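Local coordinates for protein carboxypeptidase A inhibitor (Ascaris suum, PDB 3FJU) that inhibits carboxypeptidase A, acting as a secreted, disulfide-rich inhibitor of metallocarboxypeptidases, at residues R31-K42 with K54-W62. Residues are numbered along the deposited sequence; the frame is centred on the assembly and turned at random.
Unlike the reference sequence in segment 54-62: Gly59 (reference Leu), Cys60 (reference Pro), Cys61 (reference Trp), Trp62 (reference Gly). With ZN (zinc ion), chain C.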
loop_
_atom_site.group_PDB
_atom_site.type_symbol
_atom_site.label_atom_id
_atom_site.label_comp_id
_atom_site.label_asym_id
_atom_site.label_seq_id
_atom_site.Cartn_x
_atom_site.Cartn_y
_atom_site.Cartn_z
ATOM N N ARG B 31 6.467 -17.158 18.043
ATOM C CA ARG B 31 6.503 -16.786 16.619
ATOM C C ARG B 31 5.567 -15.616 16.332
ATOM O O ARG B 31 5.950 -14.671 15.635
ATOM C CB ARG B 31 6.164 -17.977 15.717
ATOM C CG ARG B 31 6.231 -17.690 14.232
ATOM C CD ARG B 31 5.811 -18.872 13.387
ATOM N NE ARG B 31 4.387 -19.183 13.538
ATOM C CZ ARG B 31 3.388 -18.561 12.908
ATOM N NH1 ARG B 31 3.617 -17.551 12.071
ATOM N NH2 ARG B 31 2.146 -18.942 13.138
ATOM N N CYS B 32 4.339 -15.678 16.844
ATOM C CA CYS B 32 3.386 -14.612 16.527
ATOM C C CYS B 32 3.845 -13.271 17.102
ATOM O O CYS B 32 3.666 -12.239 16.468
ATOM C CB CYS B 32 1.974 -14.961 16.973
ATOM S SG CYS B 32 1.258 -16.332 16.032
ATOM N N GLU B 33 4.470 -13.304 18.275
ATOM C CA GLU B 33 4.968 -12.093 18.925
ATOM C C GLU B 33 6.200 -11.542 18.201
ATOM O O GLU B 33 6.312 -10.316 17.941
ATOM C CB GLU B 33 5.302 -12.408 20.385
ATOM C CG GLU B 33 5.646 -11.187 21.229
ATOM C CD GLU B 33 5.979 -11.566 22.671
ATOM O OE1 GLU B 33 6.756 -12.523 22.864
ATOM O OE2 GLU B 33 5.472 -10.914 23.612
ATOM N N LYS B 34 7.129 -12.435 17.873
ATOM C CA LYS B 34 8.383 -12.027 17.234
ATOM C C LYS B 34 8.217 -11.580 15.788
ATOM O O LYS B 34 8.783 -10.544 15.400
ATOM C CB LYS B 34 9.431 -13.143 17.353
ATOM C CG LYS B 34 9.863 -13.368 18.804
ATOM C CD LYS B 34 10.157 -12.049 19.506
ATOM C CE LYS B 34 9.449 -11.963 20.848
ATOM N NZ LYS B 34 9.537 -10.607 21.447
ATOM N N GLU B 35 7.461 -12.347 15.006
ATOM C CA GLU B 35 7.330 -12.098 13.572
ATOM C C GLU B 35 6.310 -11.018 13.291
ATOM O O GLU B 35 6.434 -10.301 12.284
ATOM C CB GLU B 35 6.933 -13.363 12.787
ATOM C CG GLU B 35 7.963 -14.498 12.742
ATOM C CD GLU B 35 7.563 -15.676 11.807
ATOM O OE1 GLU B 35 6.369 -15.857 11.395
ATOM O OE2 GLU B 35 8.476 -16.453 11.479
ATOM N N HIS B 36 5.296 -10.919 14.154
ATOM C CA HIS B 36 4.092 -10.141 13.851
ATOM C C HIS B 36 3.539 -9.280 14.996
ATOM O O HIS B 36 2.490 -8.624 14.832
ATOM C CB HIS B 36 2.998 -11.085 13.301
ATOM C CG HIS B 36 3.386 -11.766 12.028
ATOM N ND1 HIS B 36 3.622 -11.072 10.857
ATOM C CD2 HIS B 36 3.593 -13.074 11.742
ATOM C CE1 HIS B 36 3.943 -11.930 9.902
ATOM N NE2 HIS B 36 3.944 -13.149 10.416
ATOM N N PHE B 37 4.246 -9.250 16.128
ATOM C CA PHE B 37 3.816 -8.488 17.318
ATOM C C PHE B 37 2.333 -8.676 17.635
ATOM O O PHE B 37 1.578 -7.722 17.875
ATOM C CB PHE B 37 4.211 -7.012 17.213
ATOM C CG PHE B 37 5.696 -6.811 17.218
ATOM C CD1 PHE B 37 6.442 -7.036 16.067
ATOM C CD2 PHE B 37 6.363 -6.437 18.394
ATOM C CE1 PHE B 37 7.833 -6.904 16.074
ATOM C CE2 PHE B 37 7.748 -6.267 18.401
ATOM C CZ PHE B 37 8.482 -6.499 17.226
ATOM N N THR B 38 1.931 -9.941 17.620
ATOM C CA THR B 38 0.548 -10.298 17.828
ATOM C C THR B 38 0.428 -11.658 18.518
ATOM O O THR B 38 1.421 -12.197 19.010
ATOM C CB THR B 38 -0.194 -10.300 16.481
ATOM O OG1 THR B 38 -1.604 -10.330 16.703
ATOM C CG2 THR B 38 0.251 -11.476 15.589
ATOM N N ILE B 39 -0.792 -12.191 18.540
ATOM C CA ILE B 39 -1.100 -13.433 19.259
ATOM C C ILE B 39 -1.511 -14.530 18.290
ATOM O O ILE B 39 -1.914 -14.246 17.158
ATOM C CB ILE B 39 -2.226 -13.213 20.311
ATOM C CG1 ILE B 39 -3.553 -12.825 19.624
ATOM C CG2 ILE B 39 -1.757 -12.185 21.375
ATOM C CD1 ILE B 39 -4.747 -12.533 20.574
ATOM N N PRO B 40 -1.399 -15.797 18.720
ATOM C CA PRO B 40 -1.841 -16.909 17.881
ATOM C C PRO B 40 -3.354 -17.019 17.799
ATOM O O PRO B 40 -4.089 -16.488 18.645
ATOM C CB PRO B 40 -1.318 -18.150 18.628
ATOM C CG PRO B 40 -0.356 -17.663 19.601
ATOM C CD PRO B 40 -0.804 -16.284 19.972
ATOM N N CYS B 41 -3.804 -17.769 16.801
ATOM C CA CYS B 41 -5.211 -18.037 16.607
ATOM C C CYS B 41 -5.353 -19.332 15.821
ATOM O O CYS B 41 -4.416 -19.773 15.133
ATOM C CB CYS B 41 -5.869 -16.895 15.834
ATOM S SG CYS B 41 -4.951 -16.453 14.310
ATOM N N LYS B 42 -6.544 -19.915 15.906
ATOM C CA LYS B 42 -6.914 -21.085 15.110
ATOM C C LYS B 42 -7.886 -20.708 14.008
ATOM O O LYS B 42 -7.888 -21.339 12.943
ATOM C CB LYS B 42 -7.520 -22.161 16.013
ATOM C CG LYS B 42 -6.636 -22.614 17.160
ATOM C CD LYS B 42 -5.410 -23.362 16.684
ATOM C CE LYS B 42 -4.971 -24.377 17.741
ATOM N NZ LYS B 42 -3.513 -24.591 17.667
ATOM N N LYS B 54 -9.444 -7.632 12.839
ATOM C CA LYS B 54 -8.284 -8.415 12.441
ATOM C C LYS B 54 -8.751 -9.779 11.926
ATOM O O LYS B 54 -9.916 -10.139 12.100
ATOM C CB LYS B 54 -7.351 -8.599 13.625
ATOM C CG LYS B 54 -6.570 -7.331 13.973
ATOM C CD LYS B 54 -5.411 -7.632 14.920
ATOM C CE LYS B 54 -4.698 -6.333 15.355
ATOM N NZ LYS B 54 -3.394 -6.614 16.055
ATOM N N ILE B 55 -7.851 -10.512 11.278
ATOM C CA ILE B 55 -8.144 -11.862 10.749
ATOM C C ILE B 55 -7.120 -12.859 11.266
ATOM O O ILE B 55 -6.024 -12.463 11.666
ATOM C CB ILE B 55 -8.127 -11.896 9.195
ATOM C CG1 ILE B 55 -6.742 -11.491 8.627
ATOM C CG2 ILE B 55 -9.265 -11.046 8.662
ATOM C CD1 ILE B 55 -6.429 -11.909 7.139
ATOM N N CYS B 56 -7.470 -14.147 11.252
ATOM C CA CYS B 56 -6.495 -15.188 11.540
ATOM C C CYS B 56 -5.864 -15.604 10.233
ATOM O O CYS B 56 -6.534 -16.099 9.327
ATOM C CB CYS B 56 -7.117 -16.388 12.246
ATOM S SG CYS B 56 -5.868 -17.541 12.838
ATOM N N ASN B 57 -4.571 -15.365 10.136
ATOM C CA ASN B 57 -3.827 -15.688 8.936
ATOM C C ASN B 57 -2.538 -16.382 9.320
ATOM O O ASN B 57 -1.724 -15.830 10.071
ATOM C CB ASN B 57 -3.539 -14.393 8.183
ATOM C CG ASN B 57 -3.008 -14.634 6.787
ATOM O OD1 ASN B 57 -3.602 -15.376 6.007
ATOM N ND2 ASN B 57 -1.906 -13.979 6.456
ATOM N N LYS B 58 -2.353 -17.610 8.824
ATOM C CA LYS B 58 -1.116 -18.345 9.067
ATOM C C LYS B 58 -0.766 -18.435 10.562
ATOM O O LYS B 58 0.374 -18.236 10.983
ATOM C CB LYS B 58 0.009 -17.761 8.228
ATOM C CG LYS B 58 -0.284 -17.994 6.753
ATOM C CD LYS B 58 0.861 -17.621 5.866
ATOM C CE LYS B 58 0.897 -16.133 5.606
ATOM N NZ LYS B 58 1.367 -15.887 4.218
ATOM N N GLY B 59 -1.796 -18.694 11.343
ATOM C CA GLY B 59 -1.646 -19.001 12.759
ATOM C C GLY B 59 -1.538 -17.820 13.707
ATOM O O GLY B 59 -1.423 -18.031 14.915
ATOM N N CYS B 60 -1.566 -16.589 13.176
ATOM C CA CYS B 60 -1.527 -15.368 14.009
ATOM C C CYS B 60 -2.630 -14.359 13.644
ATOM O O CYS B 60 -3.130 -14.370 12.520
ATOM C CB CYS B 60 -0.166 -14.673 13.857
ATOM S SG CYS B 60 1.307 -15.753 14.084
ATOM N N CYS B 61 -2.998 -13.487 14.589
ATOM C CA CYS B 61 -3.994 -12.432 14.329
ATOM C C CYS B 61 -3.377 -11.272 13.565
ATOM O O CYS B 61 -2.630 -10.486 14.136
ATOM C CB CYS B 61 -4.606 -11.918 15.635
ATOM S SG CYS B 61 -5.671 -13.148 16.448
ATOM N N TRP B 62 -3.681 -11.203 12.271
ATOM C CA TRP B 62 -3.122 -10.183 11.353
ATOM C C TRP B 62 -4.061 -9.010 11.152
ATOM O O TRP B 62 -5.278 -9.155 11.206
ATOM C CB TRP B 62 -2.934 -10.811 9.966
ATOM C CG TRP B 62 -1.682 -11.653 9.781
ATOM C CD1 TRP B 62 -1.149 -12.592 10.644
ATOM C CD2 TRP B 62 -0.847 -11.652 8.632
ATOM N NE1 TRP B 62 -0.027 -13.146 10.092
ATOM C CE2 TRP B 62 0.182 -12.586 8.856
ATOM C CE3 TRP B 62 -0.860 -10.926 7.423
ATOM C CZ2 TRP B 62 1.185 -12.833 7.911
ATOM C CZ3 TRP B 62 0.131 -11.172 6.483
ATOM C CH2 TRP B 62 1.145 -12.118 6.731
HETATM ZN ZN ZN C . 5.024 -14.864 9.435
HETATM O O HOH W 1 1.425 -15.573 10.819
HETATM O O HOH W 2 6.983 -13.256 9.009
HETATM O O HOH W 3 3.451 -16.039 8.570
#
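Two disulfides tie residues 31-42 to residues 54-62: Cys32 to Cys60, from helix 26-36 to the strand 60-62, and Cys41 to Cys56, from the following loop to the strand 55-57. Cys41 CB also lies 3.8 Å from Cys61 SG. Cys61 itself is bonded to Cys47, and its sulfur packs against Ile39 CG1.

Backbone bonds join the loop to the hairpin on both sides of a single bridge between Pro40 and Cys60. Cys61 N gives a bond of 2.9 Å to Ile39 O, and Cys41 N one of 3.0 Å to Gly59 O. Next to this bridge, Thr38 OG1, anti to the backbone N (chi1 -166°), donates to Cys61 O at 2.8 Å, in the carbonyl plane and on a lone pair, while its methyl CG2 lies against Cys60 CB. The arrangement is a small cystine-rich core in which a two-stranded beta-hairpin, turning through a type I' turn from Asn57 to Cys60, is clasped by the helix and its trailing loop.

At the turn, Arg31 NH2 reaches Lys58 O at 2.9 Å, the oxygen tilted 22° from the guanidinium plane; NH2 also pairs with Glu28. Water 1 accepts from Arg31 NH1 and Trp62 NE1 and donates to Lys58 O, linking all three.

Among the rings, His36 lies between Glu35 CB on one face and Trp62 on the opposite face, with Trp62 NE1 over the imidazole centre and the planes inclined at 44°. His36 NE2 binds the zinc ion at 2.2 Å, alongside Glu35 OE1 and two waters; a weak salt-bridge bond from Arg31 NH1 to that same OE1 connects the metal site with the turn.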